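Local coordinates for monosaccharide ABC transporter substrate-binding protein, CUT2 family (Bradyrhizobium sp., PDB 4YHS) that probably binds a monosaccharide or similar small solute and delivers it to a CUT2-family ABC transporter for uptake, at residues K132-I137 / I151-I156. Residues are numbered along the deposited sequence; the frame is centred on the assembly and turned at random.
Sequences KVIGEI and ISSPDI
Ser153 OG accepts the backbone N-H of Asp155 at 3.0 Å, with an N-H...O angle of 154°, and the same oxygen rests 3.6 Å from Ile134 CG2 on the facing helix. A serine side-chain oxygen bound to the backbone N-H two residues on makes an ST turn, here set at the start of the type I turn from Ser153 to Ile156. A chi1 of 173° swings the Ser153 hydroxyl away from its own nitrogen and brings the oxygen to the Asp155 N-H, while it also touches the Ile134 methyl. The longer branch of Ile134 makes the apolar part: CD1 meets Ile151 CG2 tip to tip at 3.7 Å and reaches Ile156 CD1 at 4.0 Å. No hydrogen bond crosses between the segments. In the Rossmann-like lobe of this periplasmic binding protein, helix 131-138 thereby packs on the loop joining parallel strands 144-147 and 158-160. Replacing Ser153 with an alanine removes the hydroxyl and would probably leave the Asp155 N-H without its acceptor and a small gap beside Ile134 CG2. Towards the more open side, Asp155 OD2 lies 3.6 Å from Gly135 CA, near the closest backbone approach, where the Gly135 and Asp155 CA atoms are 6.0 Å apart.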
loop_
_atom_site.group_PDB
_atom_site.type_symbol
_atom_site.label_atom_id
_atom_site.label_comp_id
_atom_site.label_asym_id
_atom_site.label_seq_id
_atom_site.Cartn_x
_atom_site.Cartn_y
_atom_site.Cartn_z
ATOM N N LYS A 132 11.593 18.029 11.451
ATOM C CA LYS A 132 12.073 18.749 12.622
ATOM C C LYS A 132 11.765 17.964 13.909
ATOM O O LYS A 132 12.651 17.759 14.752
ATOM C CB LYS A 132 11.452 20.135 12.670
ATOM C CG LYS A 132 11.841 20.962 13.864
ATOM C CD LYS A 132 11.263 22.362 13.729
ATOM C CE LYS A 132 11.689 23.269 14.870
ATOM N NZ LYS A 132 11.675 22.568 16.184
ATOM N N VAL A 133 10.530 17.506 14.071
ATOM C CA VAL A 133 10.183 16.796 15.300
ATOM C C VAL A 133 10.859 15.415 15.356
ATOM O O VAL A 133 11.271 14.959 16.433
ATOM C CB VAL A 133 8.647 16.645 15.484
ATOM C CG1 VAL A 133 8.000 15.790 14.365
ATOM C CG2 VAL A 133 8.336 16.061 16.873
ATOM N N ILE A 134 10.994 14.751 14.215
ATOM C CA ILE A 134 11.759 13.497 14.191
ATOM C C ILE A 134 13.218 13.713 14.636
ATOM O O ILE A 134 13.766 12.902 15.382
ATOM C CB ILE A 134 11.696 12.837 12.794
ATOM C CG1 ILE A 134 10.261 12.381 12.535
ATOM C CG2 ILE A 134 12.608 11.628 12.743
ATOM C CD1 ILE A 134 9.985 11.758 11.192
ATOM N N GLY A 135 13.855 14.802 14.207
ATOM C CA GLY A 135 15.229 15.074 14.633
ATOM C C GLY A 135 15.320 15.246 16.145
ATOM O O GLY A 135 16.264 14.807 16.789
ATOM N N GLU A 136 14.299 15.860 16.719
ATOM C CA GLU A 136 14.274 16.120 18.153
ATOM C C GLU A 136 14.050 14.836 18.949
ATOM O O GLU A 136 14.696 14.612 19.967
ATOM C CB GLU A 136 13.204 17.174 18.449
ATOM C CG GLU A 136 13.541 18.513 17.799
ATOM C CD GLU A 136 12.410 19.519 17.829
ATOM O OE1 GLU A 136 11.252 19.130 18.092
ATOM O OE2 GLU A 136 12.689 20.709 17.564
ATOM N N ILE A 137 13.149 13.983 18.468
ATOM C CA ILE A 137 12.929 12.681 19.057
ATOM C C ILE A 137 14.177 11.811 19.028
ATOM O O ILE A 137 14.464 11.081 19.978
ATOM C CB ILE A 137 11.801 11.936 18.317
ATOM C CG1 ILE A 137 10.475 12.659 18.532
ATOM C CG2 ILE A 137 11.701 10.494 18.765
ATOM C CD1 ILE A 137 9.465 12.345 17.442
ATOM N N ILE A 151 9.259 8.985 4.659
ATOM C CA ILE A 151 9.760 10.180 5.325
ATOM C C ILE A 151 11.180 10.449 4.874
ATOM O O ILE A 151 11.986 9.514 4.800
ATOM C CB ILE A 151 9.714 9.981 6.863
ATOM C CG1 ILE A 151 8.256 9.884 7.332
ATOM C CG2 ILE A 151 10.464 11.068 7.618
ATOM C CD1 ILE A 151 8.152 9.272 8.716
ATOM N N SER A 152 11.501 11.715 4.593
ATOM C CA SER A 152 12.839 12.073 4.068
ATOM C C SER A 152 13.861 12.357 5.178
ATOM O O SER A 152 15.062 12.477 4.924
ATOM C CB SER A 152 12.722 13.268 3.113
ATOM O OG SER A 152 12.539 14.491 3.798
ATOM N N SER A 153 13.402 12.435 6.423
ATOM C CA SER A 153 14.327 12.640 7.537
ATOM C C SER A 153 15.447 11.602 7.577
ATOM O O SER A 153 15.181 10.410 7.480
ATOM C CB SER A 153 13.595 12.573 8.884
ATOM O OG SER A 153 14.556 12.614 9.936
ATOM N N PRO A 154 16.693 12.045 7.718
ATOM C CA PRO A 154 17.796 11.091 7.910
ATOM C C PRO A 154 17.809 10.393 9.261
ATOM O O PRO A 154 18.584 9.458 9.439
ATOM C CB PRO A 154 19.029 11.981 7.782
ATOM C CG PRO A 154 18.576 13.286 8.251
ATOM C CD PRO A 154 17.188 13.439 7.723
ATOM N N ASP A 155 16.985 10.853 10.204
ATOM C CA ASP A 155 16.933 10.263 11.541
ATOM C C ASP A 155 15.898 9.136 11.724
ATOM O O ASP A 155 15.485 8.810 12.841
ATOM C CB ASP A 155 16.670 11.378 12.546
ATOM C CG ASP A 155 17.909 12.194 12.823
ATOM O OD1 ASP A 155 18.963 11.575 13.100
ATOM O OD2 ASP A 155 17.818 13.437 12.735
ATOM N N ILE A 156 15.499 8.534 10.617
ATOM C CA ILE A 156 14.622 7.381 10.624
ATOM C C ILE A 156 15.456 6.111 10.851
ATOM O O ILE A 156 16.501 5.934 10.214
ATOM C CB ILE A 156 13.862 7.310 9.296
ATOM C CG1 ILE A 156 12.800 8.409 9.244
ATOM C CG2 ILE A 156 13.262 5.939 9.053
ATOM C CD1 ILE A 156 11.710 8.273 10.266
#